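Local structure of probable ABC transporter phosphite binding protein PhnD1 (Prochlorococcus marinus str. MIT 9301, 5LQ5) at residues Ile41-Asn45 with Tyr46-Val50; Trp208-Gln211 with Gly212-Asn216. The protein binds inorganic phosphite strongly, and methylphosphonate and phosphate only very weakly, probably as the solute-binding component of an ABC transporter. All blocks are in the same frame, centred on the assembly; numbering follows the deposited sequence.

Overall arrangement
Following the chain from the N terminus, interaction 1 comes first: it is the loop and helix cap by which strand 37-40, at the edge of the six-stranded sheet, passes into helix 46-54, which brings Y46 to the phosphite. Interaction 2 closes a second short loop much later, where strand 207-210, an inner strand of that same sheet between 60-63 and 79-84, runs into helix 214-218. The two are in series, neither nesting nor crossing, with centres about 18 Å apart and nearest atoms about 7 Å apart. They do not touch, yet helix 46-54 relates them: it starts at interaction 1, and near its other end the carbonyl of F53 receives the Q211 amide of interaction 2.

Interaction 1: Ile41-Asn45 with Tyr46-Val50. With PO3 (phosphite ion), chain B.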
loop_
_atom_site.group_PDB
_atom_site.type_symbol
_atom_site.label_atom_id
_atom_site.label_comp_id
_atom_site.label_asym_id
_atom_site.label_seq_id
_atom_site.Cartn_x
_atom_site.Cartn_y
_atom_site.Cartn_z
ATOM N N ILE A 41 11.882 -11.092 -2.195
ATOM C CA ILE A 41 11.597 -12.032 -1.097
ATOM C C ILE A 41 10.177 -11.755 -0.569
ATOM O O ILE A 41 10.009 -10.829 0.220
ATOM C CB ILE A 41 12.602 -11.867 0.071
ATOM C CG1 ILE A 41 14.060 -11.867 -0.407
ATOM C CG2 ILE A 41 12.361 -12.889 1.164
ATOM C CD1 ILE A 41 14.497 -13.101 -1.135
ATOM N N PRO A 42 9.162 -12.569 -0.949
ATOM C CA PRO A 42 7.804 -12.382 -0.411
ATOM C C PRO A 42 7.700 -12.546 1.104
ATOM O O PRO A 42 8.479 -13.257 1.713
ATOM C CB PRO A 42 6.968 -13.462 -1.131
ATOM C CG PRO A 42 7.774 -13.842 -2.323
ATOM C CD PRO A 42 9.205 -13.709 -1.876
ATOM N N VAL A 43 6.713 -11.866 1.678
ATOM C CA VAL A 43 6.364 -12.029 3.097
ATOM C C VAL A 43 4.895 -12.362 3.271
ATOM O O VAL A 43 4.089 -12.077 2.396
ATOM C CB VAL A 43 6.717 -10.769 3.899
ATOM C CG1 VAL A 43 8.226 -10.548 3.839
ATOM C CG2 VAL A 43 5.891 -9.560 3.414
ATOM N N ILE A 44 4.540 -12.857 4.451
ATOM C CA ILE A 44 3.152 -13.307 4.681
ATOM C C ILE A 44 2.139 -12.198 4.968
ATOM O O ILE A 44 0.962 -12.374 4.666
ATOM C CB ILE A 44 3.032 -14.411 5.762
ATOM C CG1 ILE A 44 3.542 -13.919 7.120
ATOM C CG2 ILE A 44 3.703 -15.695 5.270
ATOM C CD1 ILE A 44 3.087 -14.815 8.267
ATOM N N ASN A 45 2.583 -11.071 5.554
ATOM C CA ASN A 45 1.652 -9.993 5.963
ATOM C C ASN A 45 2.405 -8.668 6.134
ATOM O O ASN A 45 3.630 -8.619 5.949
ATOM C CB ASN A 45 0.834 -10.403 7.188
ATOM C CG ASN A 45 1.680 -10.705 8.412
ATOM O OD1 ASN A 45 2.745 -10.104 8.626
ATOM N ND2 ASN A 45 1.227 -11.654 9.218
ATOM N N TYR A 46 1.669 -7.588 6.421
ATOM C CA TYR A 46 2.299 -6.279 6.536
ATOM C C TYR A 46 3.294 -6.232 7.697
ATOM O O TYR A 46 4.323 -5.609 7.581
ATOM C CB TYR A 46 1.277 -5.186 6.739
ATOM C CG TYR A 46 0.504 -4.674 5.506
ATOM C CD1 TYR A 46 0.316 -3.305 5.304
ATOM C CD2 TYR A 46 -0.093 -5.530 4.597
ATOM C CE1 TYR A 46 -0.414 -2.837 4.249
ATOM C CE2 TYR A 46 -0.892 -5.059 3.570
ATOM C CZ TYR A 46 -1.035 -3.709 3.375
ATOM O OH TYR A 46 -1.802 -3.203 2.339
ATOM N N ILE A 47 2.972 -6.906 8.806
ATOM C CA ILE A 47 3.876 -6.898 9.950
ATOM C C ILE A 47 5.199 -7.524 9.561
ATOM O O ILE A 47 6.256 -7.045 9.950
ATOM C CB ILE A 47 3.251 -7.579 11.171
ATOM C CG1 ILE A 47 2.200 -6.675 11.756
ATOM C CG2 ILE A 47 4.301 -7.902 12.229
ATOM C CD1 ILE A 47 1.306 -7.360 12.785
ATOM N N ALA A 48 5.125 -8.594 8.798
ATOM C CA ALA A 48 6.336 -9.317 8.356
ATOM C C ALA A 48 7.233 -8.435 7.468
ATOM O O ALA A 48 8.456 -8.620 7.419
ATOM C CB ALA A 48 5.989 -10.614 7.649
ATOM N N ALA A 49 6.628 -7.534 6.715
ATOM C CA ALA A 49 7.410 -6.590 5.913
ATOM C C ALA A 49 8.211 -5.630 6.799
ATOM O O ALA A 49 9.410 -5.416 6.597
ATOM C CB ALA A 49 6.503 -5.849 4.946
ATOM N N VAL A 50 7.536 -5.117 7.827
ATOM C CA VAL A 50 8.176 -4.224 8.791
ATOM C C VAL A 50 9.272 -4.980 9.563
ATOM O O VAL A 50 10.420 -4.519 9.691
ATOM C CB VAL A 50 7.163 -3.585 9.740
ATOM C CG1 VAL A 50 7.924 -2.750 10.783
ATOM C CG2 VAL A 50 6.191 -2.702 8.954
HETATM P P PO3 B . -1.338 0.732 2.008
HETATM O O1 PO3 B . -2.289 1.871 1.514
HETATM O O2 PO3 B . -0.627 1.026 3.393
HETATM O O3 PO3 B . -2.064 -0.642 2.020
#
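In a helix N-cap joined to a small apolar patch, N45 caps helix 46-54 through A48 and A49, and V43 packs on the same two alanines, where the loop after strand 37-40 enters the helix. With CG standing between its own backbone N and carbonyl carbon (chi1 61°), the short N45 amide curls over the first turn, and OD1 accepts the amide N of A48 at 2.8 Å. That donor lies almost in line with the side-chain C=O (173°), so a backbone N-H at the helix start has a well-directed acceptor. The main chain adds the first helical bond, from A49 N to N45 O at 3.3 Å. Were N45 replaced by an alanine, the A48 N-H would probably lose its side-chain acceptor, and the helix start would be held less firmly. Behind the cap, branched V43 lays CB against A48 CB at 3.8 Å, while its CG2 reaches A49 CB at 4.1 Å; methyl-sized residues let the loop lie this near the helix. Y46, the first helical residue, turns its ring the other way, and its OH donates to phosphite O3 at 2.6 Å, the anion meeting the ring at its edge. S126, T127, S128 and H158 also bond the ion. The arrangement is an asparagine N-cap starting a helix whose first residue lines the phosphite pocket of a periplasmic binding protein.

Interaction 2: Trp208-Gln211 with Gly212-Asn216; sequences WVAQ and GDLEN
A210 and Q211 meet L214 round a strand-to-helix connection, a type I beta turn over Q211-G212-D213-L214 that takes the chain from strand 207-210 into helix 214-218. The strand arrives firmly held: W208 is packed among aromatic rings, stacked on F26 and edge-to-face with F252, and V209 and A210 share backbone hydrogen bonds with V61 and I79 on the two flanking strands. A210, a small residue in the buried strand, touches the turn through its methyl, CB lying 4.2 Å from L214 CD1. Q211 carries most of the contact. Its aliphatic root serves the apolar side, CB approaching L214 CD2 at 4.0 Å, while D213 OD1 comes alongside that same CB at 3.8 Å. Beyond CB the chain is bent (chi2 -73°), and the amide is turned to polar work: NE2 donates to the carbonyls of F53 and L58, so a long side chain with an amide end suits this buried place, where one NH2 can serve two main-chain oxygens. Q211 OE1 is tied back to the turn by a water that donates to it at 3.2 Å and accepts from G212 N. G212, without a side chain, occupies the exposed corner. L214 supplies an apolar side chain at this junction, touching F222 and L226 of helix 222-231 and setting its CG over Q211 O at 3.6 Å. The turn is not closed directly, since Q211 O and L214 N stand 4.1 Å apart. A second water fills that role, donating to Q211 O at 2.8 Å and accepting from L214 N at 3.2 Å.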
loop_
_atom_site.group_PDB
_atom_site.type_symbol
_atom_site.label_atom_id
_atom_site.label_comp_id
_atom_site.label_asym_id
_atom_site.label_seq_id
_atom_site.Cartn_x
_atom_site.Cartn_y
_atom_site.Cartn_z
ATOM N N TRP A 208 9.224 3.756 -1.355
ATOM C CA TRP A 208 10.379 2.905 -1.197
ATOM C C TRP A 208 11.219 3.362 -0.033
ATOM O O TRP A 208 11.532 4.536 0.082
ATOM C CB TRP A 208 11.269 2.920 -2.434
ATOM C CG TRP A 208 10.734 2.191 -3.637
ATOM C CD1 TRP A 208 10.232 2.736 -4.800
ATOM C CD2 TRP A 208 10.718 0.770 -3.821
ATOM N NE1 TRP A 208 9.878 1.732 -5.656
ATOM C CE2 TRP A 208 10.179 0.523 -5.093
ATOM C CE3 TRP A 208 11.083 -0.306 -3.020
ATOM C CZ2 TRP A 208 10.011 -0.767 -5.582
ATOM C CZ3 TRP A 208 10.934 -1.586 -3.511
ATOM C CH2 TRP A 208 10.395 -1.804 -4.773
ATOM N N VAL A 209 11.661 2.399 0.759
ATOM C CA VAL A 209 12.535 2.600 1.898
ATOM C C VAL A 209 13.736 1.684 1.764
ATOM O O VAL A 209 13.573 0.486 1.557
ATOM C CB VAL A 209 11.820 2.353 3.237
ATOM C CG1 VAL A 209 12.763 2.623 4.412
ATOM C CG2 VAL A 209 10.567 3.232 3.363
ATOM N N ALA A 210 14.941 2.229 1.962
ATOM C CA ALA A 210 16.180 1.434 1.930
ATOM C C ALA A 210 16.891 1.443 3.288
ATOM O O ALA A 210 16.785 2.420 4.058
ATOM C CB ALA A 210 17.144 1.941 0.854
ATOM N N GLN A 211 17.637 0.386 3.562
ATOM C CA GLN A 211 18.550 0.316 4.706
ATOM C C GLN A 211 19.580 1.434 4.594
ATOM O O GLN A 211 19.998 1.828 3.492
ATOM C CB GLN A 211 19.284 -1.023 4.803
ATOM C CG GLN A 211 18.406 -2.233 5.000
ATOM C CD GLN A 211 17.803 -2.356 6.388
ATOM O OE1 GLN A 211 18.153 -1.636 7.312
ATOM N NE2 GLN A 211 16.879 -3.271 6.524
ATOM N N GLY A 212 20.015 1.884 5.757
ATOM C CA GLY A 212 21.007 2.948 5.887
ATOM C C GLY A 212 22.435 2.499 5.723
ATOM O O GLY A 212 23.329 3.333 5.618
ATOM N N ASP A 213 22.662 1.192 5.702
ATOM C CA ASP A 213 24.042 0.652 5.697
ATOM C C ASP A 213 24.519 0.019 4.412
ATOM O O ASP A 213 25.479 -0.782 4.413
ATOM C CB ASP A 213 24.226 -0.347 6.835
ATOM C CG ASP A 213 23.247 -1.527 6.771
ATOM O OD1 ASP A 213 22.891 -2.033 5.677
ATOM O OD2 ASP A 213 22.815 -1.965 7.852
ATOM N N LEU A 214 23.869 0.362 3.313
ATOM C CA LEU A 214 24.165 -0.326 2.072
ATOM C C LEU A 214 25.594 -0.135 1.571
ATOM O O LEU A 214 26.153 -1.059 0.980
ATOM C CB LEU A 214 23.134 0.005 0.998
ATOM C CG LEU A 214 21.722 -0.466 1.396
ATOM C CD1 LEU A 214 20.774 -0.106 0.277
ATOM C CD2 LEU A 214 21.632 -1.961 1.692
ATOM N N GLU A 215 26.171 1.033 1.842
ATOM C CA GLU A 215 27.571 1.334 1.451
ATOM C C GLU A 215 28.602 0.341 1.969
ATOM O O GLU A 215 29.539 0.006 1.250
ATOM C CB GLU A 215 28.000 2.721 1.879
ATOM C CG GLU A 215 27.766 3.752 0.803
ATOM C CD GLU A 215 26.357 4.277 0.836
ATOM O OE1 GLU A 215 25.848 4.506 1.948
ATOM O OE2 GLU A 215 25.754 4.460 -0.237
ATOM N N ASN A 216 28.418 -0.126 3.195
ATOM C CA ASN A 216 29.354 -1.115 3.762
ATOM C C ASN A 216 29.369 -2.453 3.026
ATOM O O ASN A 216 30.363 -3.160 3.046
ATOM C CB ASN A 216 29.060 -1.370 5.231
ATOM C CG ASN A 216 29.097 -0.104 6.059
ATOM O OD1 ASN A 216 29.927 0.782 5.835
ATOM N ND2 ASN A 216 28.193 -0.013 7.030
HETATM O O HOH W 1 22.331 3.006 2.506
HETATM O O HOH W 2 18.558 1.408 8.095
#